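Local coordinates for cupin 2, conserved barrel domain protein (Shewanella frigidimarina, PDB 2PFW), which is of unknown function but adopts the cupin beta-barrel fold and probably belongs with the KdgF-like cupins, at residues F30-M35 with P106-V112; E64-D70 with V88-C94. Residue numbers count along the deposited sequence, not the author numbering.

The two contacts illustrate how one small cupin barrel has two ways of holding chain segments together. Contact 2 pairs neighbouring strands of the four-stranded sheet, so main-chain hydrogen bonds in regular alternation hold it together. Contact 1 lies at one end of the six-stranded sheet, where the loop after strand 98-105 folds against a hairpin; a single main-chain bond ties the loop to the turn, beside an apolar cluster. Both are partly buried and both touch the second subunit. Their centres are about 21 Å apart, on opposite sides of the chain's centre, and along the chain contact 2 is nested within the loop that contact 1 closes.

Contact 1 (F30-M35 with P106-V112); sequences FNHELM and PAREDFV
This is a loop-on-hairpin contact: the chain leaving strand 98-105 packs against the tight turn that joins strands 23-31 and 34-41. The hairpin turn, Asn-31 to Leu-34, is type I, closed by Asn-31 N to Leu-34 O (2.9 Å) and Leu-34 N to Asn-31 O (3.2 Å). Asn-31, in the p rotamer, adds an Asx turn, its OD1 accepting from Glu-33 N at 3.0 Å; its ND2 meets Ser-55 of the second subunit. Beside the turn, Pro-106 follows a cis peptide bond and lies nearest Glu-33 (CA to CA 4.2 Å). Polyproline-II-like backbone at Pro-106 and Ala-107 then brings Ala-107 N onto His-32 O in a nearly linear hydrogen bond of 3.0 Å, while Ala-107 CB sits 3.2 Å from Asn-31 O. Beyond Arg-108 a short 3-10 segment, 109-111, turns the chain so that Phe-111 and Val-112 face the hairpin. The selenomethionine Met-35, with chi1 and chi2 both t, reaches the two: SE is 3.8 Å from Phe-111 CD2 in an oblique Met-aromatic contact, and CE is 3.3 Å from Val-112 CG2. The Phe-30 ring (chi1 p) has Val-112 CG2 over one face, and its CZ is 3.3 Å from Val-112 CG1. The chemistry thus implies a single polar tie beside an apolar cluster, in which Arg-108 N, 3.6 Å from Met-35 SE, is buried without a partner.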
ATOM      1  N   PHE A  30       9.623   4.982   0.656  1.00 22.49           N
ATOM      2  CA  PHE A  30       9.182   6.323   1.031  1.00 24.78           C
ATOM      3  C   PHE A  30       9.962   7.418   0.298  1.00 23.65           C
ATOM      4  O   PHE A  30      11.107   7.186  -0.095  1.00 23.58           O
ATOM      5  CB  PHE A  30       9.321   6.511   2.538  1.00 19.15           C
ATOM      6  CG  PHE A  30      10.723   6.730   3.056  1.00 23.22           C
ATOM      7  CD1 PHE A  30      11.544   5.647   3.323  1.00 24.74           C
ATOM      8  CD2 PHE A  30      11.222   8.004   3.285  1.00 24.87           C
ATOM      9  CE1 PHE A  30      12.827   5.827   3.802  1.00 25.58           C
ATOM     10  CE2 PHE A  30      12.508   8.196   3.751  1.00 25.41           C
ATOM     11  CZ  PHE A  30      13.316   7.103   4.006  1.00 31.84           C
ATOM     12  N   ASN A  31       9.362   8.587   0.131  1.00 23.51           N
ATOM     13  CA  ASN A  31      10.011   9.897   0.069  1.00 28.06           C
ATOM     14  C   ASN A  31       9.190  10.920   0.853  1.00 28.03           C
ATOM     15  O   ASN A  31       8.206  10.588   1.510  1.00 21.44           O
ATOM     16  CB  ASN A  31      10.225  10.335  -1.378  1.00 23.29           C
ATOM     17  CG  ASN A  31       8.940  10.528  -2.140  1.00 22.69           C
ATOM     18  OD1 ASN A  31       7.851  10.554  -1.570  1.00 24.33           O
ATOM     19  ND2 ASN A  31       9.039  10.669  -3.459  1.00 29.13           N
ATOM     20  N   HIS A  32       9.587  12.179   0.783  1.00 28.67           N
ATOM     21  CA  HIS A  32       8.932  13.284   1.449  1.00 26.92           C
ATOM     22  C   HIS A  32       7.419  13.276   1.330  1.00 25.39           C
ATOM     23  O   HIS A  32       6.717  13.773   2.219  1.00 25.79           O
ATOM     24  CB  HIS A  32       9.455  14.615   0.872  1.00 28.89           C
ATOM     25  CG  HIS A  32       8.994  14.851  -0.533  1.00 25.50           C
ATOM     26  ND1 HIS A  32       9.631  14.276  -1.613  1.00 30.95           N
ATOM     27  CD2 HIS A  32       7.978  15.573  -1.049  1.00 29.48           C
ATOM     28  CE1 HIS A  32       9.026  14.637  -2.732  1.00 31.79           C
ATOM     29  NE2 HIS A  32       8.017  15.429  -2.417  1.00 32.02           N
ATOM     30  N   GLU A  33       6.828  12.742   0.262  1.00 23.05           N
ATOM     31  CA  GLU A  33       5.387  12.947   0.107  1.00 23.15           C
ATOM     32  C   GLU A  33       4.607  11.643   0.056  1.00 16.65           C
ATOM     33  O   GLU A  33       3.381  11.653  -0.054  1.00 17.02           O
ATOM     34  CB  GLU A  33       5.117  13.778  -1.147  1.00 27.77           C
ATOM     35  CG  GLU A  33       5.038  13.004  -2.445  1.00 24.68           C
ATOM     36  CD  GLU A  33       4.843  13.906  -3.651  1.00 31.52           C
ATOM     37  OE1 GLU A  33       4.655  15.128  -3.466  1.00 38.53           O
ATOM     38  OE2 GLU A  33       4.878  13.387  -4.788  1.00 32.72           O
ATOM     39  N   LEU A  34       5.296  10.510   0.132  1.00 23.35           N
ATOM     40  CA  LEU A  34       4.607   9.220   0.050  1.00 21.60           C
ATOM     41  C   LEU A  34       5.367   8.173   0.848  1.00 19.16           C
ATOM     42  O   LEU A  34       6.599   8.175   0.848  1.00 21.14           O
ATOM     43  CB  LEU A  34       4.446   8.753  -1.396  1.00 24.51           C
ATOM     44  CG  LEU A  34       3.716   7.423  -1.598  1.00 24.46           C
ATOM     45  CD1 LEU A  34       2.257   7.532  -1.176  1.00 21.27           C
ATOM     46  CD2 LEU A  34       3.800   6.964  -3.048  1.00 18.71           C
HETATM   47  N   MSE A  35       4.658   7.287   1.544  1.00 22.19           N
HETATM   48  CA  MSE A  35       5.345   6.332   2.419  1.00 17.80           C
HETATM   49  C   MSE A  35       4.483   5.113   2.733  1.00 22.80           C
HETATM   50  O   MSE A  35       3.357   5.289   3.070  1.00 23.45           O
HETATM   51  CB  MSE A  35       5.805   7.005   3.715  1.00 22.51           C
HETATM   52  CG  MSE A  35       6.209   6.049   4.836  1.00 22.74           C
HETATM   53 SE   MSE A  35       6.897   6.889   6.461  1.00 32.32          SE
HETATM   54  CE  MSE A  35       8.705   6.813   6.015  1.00 28.21           C
ATOM     55  N   PRO A 106       1.691  13.189   3.525  1.00 21.18           N
ATOM     56  CA  PRO A 106       3.142  13.462   3.628  1.00 24.85           C
ATOM     57  C   PRO A 106       3.778  12.162   4.127  1.00 28.83           C
ATOM     58  O   PRO A 106       3.030  11.286   4.576  1.00 33.02           O
ATOM     59  CB  PRO A 106       3.312  14.580   4.637  1.00 29.09           C
ATOM     60  CG  PRO A 106       1.959  14.758   5.233  1.00 25.66           C
ATOM     61  CD  PRO A 106       1.016  14.412   4.124  1.00 24.15           C
ATOM     62  N   ALA A 107       5.093  12.012   4.076  1.00 26.67           N
ATOM     63  CA  ALA A 107       5.731  10.964   4.865  1.00 25.89           C
ATOM     64  C   ALA A 107       5.484  11.220   6.353  1.00 32.03           C
ATOM     65  O   ALA A 107       5.233  12.361   6.741  1.00 33.23           O
ATOM     66  CB  ALA A 107       7.218  10.891   4.582  1.00 22.20           C
ATOM     67  N   ARG A 108       5.554  10.176   7.165  1.00 30.44           N
ATOM     68  CA  ARG A 108       5.595  10.313   8.615  1.00 30.31           C
ATOM     69  C   ARG A 108       7.042  10.449   9.070  1.00 31.97           C
ATOM     70  O   ARG A 108       7.786   9.460   9.088  1.00 34.12           O
ATOM     71  CB  ARG A 108       4.934   9.117   9.302  1.00 28.96           C
ATOM     72  CG  ARG A 108       3.460   8.938   9.001  1.00 24.49           C
ATOM     73  CD  ARG A 108       2.615   9.751   9.967  1.00 27.56           C
ATOM     74  NE  ARG A 108       2.713   9.237  11.333  1.00 29.47           N
ATOM     75  CZ  ARG A 108       1.962   8.278  11.854  1.00 26.65           C
ATOM     76  NH1 ARG A 108       1.011   7.669  11.158  1.00 29.32           N
ATOM     77  NH2 ARG A 108       2.146   7.896  13.112  1.00 32.44           N
ATOM     78  N   GLU A 109       7.482  11.651   9.448  1.00 33.78           N
ATOM     79  CA  GLU A 109       8.884  11.793   9.838  1.00 34.27           C
ATOM     80  C   GLU A 109       9.213  10.900  11.031  1.00 34.46           C
ATOM     81  O   GLU A 109      10.372  10.540  11.237  1.00 36.76           O
ATOM     82  CB  GLU A 109       9.266  13.245  10.169  1.00 37.88           C
ATOM     83  CG  GLU A 109      10.602  13.295  10.903  1.00 39.34           C
ATOM     84  CD  GLU A 109      11.358  14.596  10.864  1.00 42.44           C
ATOM     85  OE1 GLU A 109      10.926  15.523  10.151  1.00 51.96           O
ATOM     86  OE2 GLU A 109      12.401  14.702  11.552  1.00 43.21           O
ATOM     87  N   ASP A 110       8.214  10.539  11.830  1.00 34.57           N
ATOM     88  CA  ASP A 110       8.492   9.771  13.044  1.00 36.34           C
ATOM     89  C   ASP A 110       9.075   8.396  12.725  1.00 38.48           C
ATOM     90  O   ASP A 110       9.634   7.734  13.605  1.00 40.19           O
ATOM     91  CB  ASP A 110       7.250   9.597  13.914  1.00 36.78           C
ATOM     92  CG  ASP A 110       5.927   9.905  13.264  1.00 36.08           C
ATOM     93  OD1 ASP A 110       5.831  10.888  12.496  1.00 40.07           O
ATOM     94  OD2 ASP A 110       4.936   9.180  13.510  1.00 39.71           O
ATOM     95  N   PHE A 111       8.971   7.929  11.482  1.00 36.69           N
ATOM     96  CA  PHE A 111       9.279   6.526  11.218  1.00 38.45           C
ATOM     97  C   PHE A 111      10.689   6.322  10.674  1.00 44.13           C
ATOM     98  O   PHE A 111      11.106   5.167  10.516  1.00 49.05           O
ATOM     99  CB  PHE A 111       8.289   5.934  10.217  1.00 36.26           C
ATOM    100  CG  PHE A 111       6.857   5.813  10.694  1.00 34.70           C
ATOM    101  CD1 PHE A 111       6.519   6.032  12.018  1.00 35.44           C
ATOM    102  CD2 PHE A 111       5.860   5.477   9.791  1.00 32.93           C
ATOM    103  CE1 PHE A 111       5.208   5.920  12.432  1.00 33.50           C
ATOM    104  CE2 PHE A 111       4.545   5.363  10.199  1.00 34.01           C
ATOM    105  CZ  PHE A 111       4.221   5.584  11.524  1.00 31.71           C
ATOM    106  N   VAL A 112      11.433   7.384  10.367  1.00 42.58           N
ATOM    107  CA  VAL A 112      12.601   7.215   9.496  1.00 44.73           C
ATOM    108  C   VAL A 112      13.914   7.395  10.256  1.00 47.08           C
ATOM    109  O   VAL A 112      14.966   7.454   9.617  1.00 52.58           O
ATOM    110  CB  VAL A 112      12.549   8.182   8.301  1.00 44.88           C
ATOM    111  CG1 VAL A 112      13.544   7.765   7.228  1.00 49.09           C
ATOM    112  CG2 VAL A 112      11.143   8.238   7.721  1.00 41.45           C
TER

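Contact 2 (E64-D70 with V88-C94); sequences EFHVNVD and VDHGAVC
Phe-65 turns one ring face to Cys-94, whose SG lies 3.8 Å from the centroid of the Phe-65 ring, a sulfur-aromatic contact closing one end of an antiparallel strand pair. Strands 65-69 and 90-94 run at 175° with axes 4.4 Å apart. His-66 and Val-93 form a hydrogen-bonded pair (His-66 N to Val-93 O 2.9 Å, Val-93 N to His-66 O 3.0 Å), as do Asn-68 and Gly-91 (Asn-68 N to Gly-91 O 2.6 Å); Val-67 with Ala-92 and Val-69 with His-90 are non-hydrogen-bonded. At the far end Asp-70, with positive phi, donates its N to Asp-89 O (2.8 Å). His-90, chi1 p, bonds through ND1 to Val-88 O (3.1 Å) and meets the His-52 ring; it probably corresponds to the histidine of the second cupin motif. Strand 72-76 flanks 65-69, strand 45-50 flanks 90-94, and across the barrel Val-67 packs on strand 81-84, Phe-65 on 55-61, and His-90 on both.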
ATOM      1  N   GLU A  64      -7.848 -10.565  11.216  1.00 26.14           N
ATOM      2  CA  GLU A  64      -9.143  -9.909  11.364  1.00 25.66           C
ATOM      3  C   GLU A  64      -8.938  -8.578  12.092  1.00 23.95           C
ATOM      4  O   GLU A  64      -8.376  -8.547  13.185  1.00 22.67           O
ATOM      5  CB  GLU A  64     -10.145 -10.787  12.098  1.00 29.33           C
ATOM      6  CG  GLU A  64     -10.502 -12.107  11.445  1.00 25.99           C
ATOM      7  CD  GLU A  64     -11.151 -11.979  10.085  1.00 30.26           C
ATOM      8  OE1 GLU A  64     -12.208 -11.323   9.973  1.00 36.71           O
ATOM      9  OE2 GLU A  64     -10.588 -12.542   9.120  1.00 35.42           O
ATOM     10  N   PHE A  65      -9.369  -7.494  11.455  1.00 22.70           N
ATOM     11  CA  PHE A  65      -9.128  -6.160  12.001  1.00 24.65           C
ATOM     12  C   PHE A  65     -10.461  -5.496  12.351  1.00 19.52           C
ATOM     13  O   PHE A  65     -11.314  -5.336  11.481  1.00 18.34           O
ATOM     14  CB  PHE A  65      -8.334  -5.291  11.025  1.00 21.51           C
ATOM     15  CG  PHE A  65      -6.847  -5.615  11.080  1.00 22.20           C
ATOM     16  CD1 PHE A  65      -6.330  -6.659  10.330  1.00 20.62           C
ATOM     17  CD2 PHE A  65      -5.994  -4.876  11.878  1.00 19.74           C
ATOM     18  CE1 PHE A  65      -4.982  -6.952  10.393  1.00 17.61           C
ATOM     19  CE2 PHE A  65      -4.645  -5.163  11.943  1.00 24.13           C
ATOM     20  CZ  PHE A  65      -4.138  -6.207  11.191  1.00 24.14           C
ATOM     21  N   HIS A  66     -10.606  -5.140  13.622  1.00 22.53           N
ATOM     22  CA  HIS A  66     -11.685  -4.281  14.088  1.00 24.96           C
ATOM     23  C   HIS A  66     -11.248  -2.828  13.886  1.00 18.20           C
ATOM     24  O   HIS A  66     -10.398  -2.351  14.637  1.00 14.71           O
ATOM     25  CB  HIS A  66     -12.022  -4.525  15.556  1.00 26.07           C
ATOM     26  CG  HIS A  66     -12.697  -5.828  15.842  1.00 28.77           C
ATOM     27  ND1 HIS A  66     -12.076  -7.037  15.630  1.00 30.23           N
ATOM     28  CD2 HIS A  66     -13.926  -6.128  16.330  1.00 33.74           C
ATOM     29  CE1 HIS A  66     -12.889  -8.023  15.967  1.00 29.81           C
ATOM     30  NE2 HIS A  66     -14.023  -7.495  16.395  1.00 32.72           N
ATOM     31  N   VAL A  67     -11.800  -2.148  12.890  1.00 23.04           N
ATOM     32  CA  VAL A  67     -11.295  -0.802  12.605  1.00 23.04           C
ATOM     33  C   VAL A  67     -12.361   0.258  12.872  1.00 15.82           C
ATOM     34  O   VAL A  67     -13.504   0.153  12.428  1.00 18.73           O
ATOM     35  CB  VAL A  67     -10.780  -0.672  11.161  1.00 22.72           C
ATOM     36  CG1 VAL A  67     -10.311   0.754  10.907  1.00 21.24           C
ATOM     37  CG2 VAL A  67      -9.651  -1.661  10.914  1.00 18.60           C
ATOM     38  N   ASN A  68     -11.964   1.293  13.615  1.00 18.56           N
ATOM     39  CA  ASN A  68     -12.827   2.455  13.808  1.00 21.10           C
ATOM     40  C   ASN A  68     -12.328   3.632  12.966  1.00 14.74           C
ATOM     41  O   ASN A  68     -11.191   4.057  13.178  1.00 20.11           O
ATOM     42  CB  ASN A  68     -12.889   2.860  15.283  1.00 19.83           C
ATOM     43  CG  ASN A  68     -14.007   3.862  15.529  1.00 23.44           C
ATOM     44  OD1 ASN A  68     -14.392   4.622  14.639  1.00 26.40           O
ATOM     45  ND2 ASN A  68     -14.544   3.862  16.747  1.00 30.94           N
ATOM     46  N   VAL A  69     -13.159   4.112  12.057  1.00 20.42           N
ATOM     47  CA  VAL A  69     -12.934   5.388  11.387  1.00 23.81           C
ATOM     48  C   VAL A  69     -14.119   6.331  11.611  1.00 18.10           C
ATOM     49  O   VAL A  69     -15.226   6.060  11.158  1.00 17.58           O
ATOM     50  CB  VAL A  69     -12.694   5.237   9.878  1.00 19.22           C
ATOM     51  CG1 VAL A  69     -12.473   6.607   9.249  1.00 26.83           C
ATOM     52  CG2 VAL A  69     -11.499   4.339   9.605  1.00 14.81           C
ATOM     53  N   ASP A  70     -13.856   7.437  12.302  1.00 23.95           N
ATOM     54  CA  ASP A  70     -14.851   8.497  12.446  1.00 23.04           C
ATOM     55  C   ASP A  70     -16.113   7.959  13.114  1.00 25.23           C
ATOM     56  O   ASP A  70     -17.214   8.418  12.808  1.00 29.02           O
ATOM     57  CB  ASP A  70     -15.187   9.093  11.080  1.00 23.17           C
ATOM     58  CG  ASP A  70     -15.834  10.461  11.206  1.00 26.68           C
ATOM     59  OD1 ASP A  70     -15.407  11.188  12.127  1.00 32.68           O
ATOM     60  OD2 ASP A  70     -16.741  10.782  10.413  1.00 28.97           O
ATOM     61  N   VAL A  88      -8.865  12.803  10.888  1.00 25.42           N
ATOM     62  CA  VAL A  88     -10.048  12.036  11.282  1.00 23.11           C
ATOM     63  C   VAL A  88      -9.701  11.026  12.372  1.00 25.30           C
ATOM     64  O   VAL A  88      -8.685  10.334  12.317  1.00 20.70           O
ATOM     65  CB  VAL A  88     -10.688  11.308  10.093  1.00 25.36           C
ATOM     66  CG1 VAL A  88     -11.800  10.370  10.556  1.00 22.69           C
ATOM     67  CG2 VAL A  88     -11.236  12.298   9.074  1.00 26.50           C
ATOM     68  N   ASP A  89     -10.542  10.938  13.401  1.00 24.99           N
ATOM     69  CA  ASP A  89     -10.317   9.986  14.480  1.00 26.65           C
ATOM     70  C   ASP A  89     -10.397   8.555  13.951  1.00 18.13           C
ATOM     71  O   ASP A  89     -11.278   8.261  13.143  1.00 21.56           O
ATOM     72  CB  ASP A  89     -11.341  10.170  15.597  1.00 27.76           C
ATOM     73  CG  ASP A  89     -11.000  11.285  16.561  1.00 27.86           C
ATOM     74  OD1 ASP A  89      -9.820  11.687  16.618  1.00 30.36           O
ATOM     75  OD2 ASP A  89     -11.926  11.753  17.260  1.00 43.73           O
ATOM     76  N   HIS A  90      -9.501   7.686  14.400  1.00 24.12           N
ATOM     77  CA  HIS A  90      -9.533   6.301  13.937  1.00 23.66           C
ATOM     78  C   HIS A  90      -8.876   5.365  14.945  1.00 18.76           C
ATOM     79  O   HIS A  90      -8.036   5.778  15.738  1.00 18.50           O
ATOM     80  CB  HIS A  90      -8.847   6.157  12.575  1.00 24.25           C
ATOM     81  CG  HIS A  90      -7.389   6.487  12.561  1.00 21.44           C
ATOM     82  ND1 HIS A  90      -6.941   7.784  12.432  1.00 22.99           N
ATOM     83  CD2 HIS A  90      -6.270   5.733  12.645  1.00 28.64           C
ATOM     84  CE1 HIS A  90      -5.622   7.813  12.445  1.00 24.05           C
ATOM     85  NE2 HIS A  90      -5.182   6.574  12.574  1.00 25.00           N
ATOM     86  N   GLY A  91      -9.250   4.081  14.899  1.00 20.97           N
ATOM     87  CA  GLY A  91      -8.550   3.066  15.678  1.00 22.93           C
ATOM     88  C   GLY A  91      -8.535   1.710  14.981  1.00  8.78           C
ATOM     89  O   GLY A  91      -9.391   1.477  14.131  1.00 14.96           O
ATOM     90  N   ALA A  92      -7.587   0.861  15.360  1.00 20.75           N
ATOM     91  CA  ALA A  92      -7.515  -0.497  14.826  1.00 23.65           C
ATOM     92  C   ALA A  92      -7.021  -1.489  15.874  1.00 13.30           C
ATOM     93  O   ALA A  92      -6.016  -1.272  16.539  1.00 16.70           O
ATOM     94  CB  ALA A  92      -6.620  -0.507  13.595  1.00 24.14           C
ATOM     95  N   VAL A  93      -7.752  -2.586  16.011  1.00 23.39           N
ATOM     96  CA  VAL A  93      -7.449  -3.700  16.893  1.00 22.42           C
ATOM     97  C   VAL A  93      -7.412  -5.022  16.134  1.00 11.81           C
ATOM     98  O   VAL A  93      -8.266  -5.256  15.288  1.00 16.17           O
ATOM     99  CB  VAL A  93      -8.510  -3.825  18.013  1.00 22.84           C
ATOM    100  CG1 VAL A  93      -8.676  -5.269  18.450  1.00 29.49           C
ATOM    101  CG2 VAL A  93      -8.123  -2.941  19.185  1.00 33.85           C
ATOM    102  N   CYS A  94      -6.459  -5.884  16.446  1.00 20.63           N
ATOM    103  CA  CYS A  94      -6.362  -7.181  15.786  1.00 25.23           C
ATOM    104  C   CYS A  94      -6.334  -8.342  16.772  1.00 23.34           C
ATOM    105  O   CYS A  94      -5.278  -8.725  17.268  1.00 20.77           O
ATOM    106  CB  CYS A  94      -5.090  -7.239  14.925  1.00 24.53           C
ATOM    107  SG  CYS A  94      -5.088  -8.613  13.752  1.00 29.42           S
TER
HETATM  108  O   HOH W   1     -12.807  12.374  13.545  1.00 30.05           O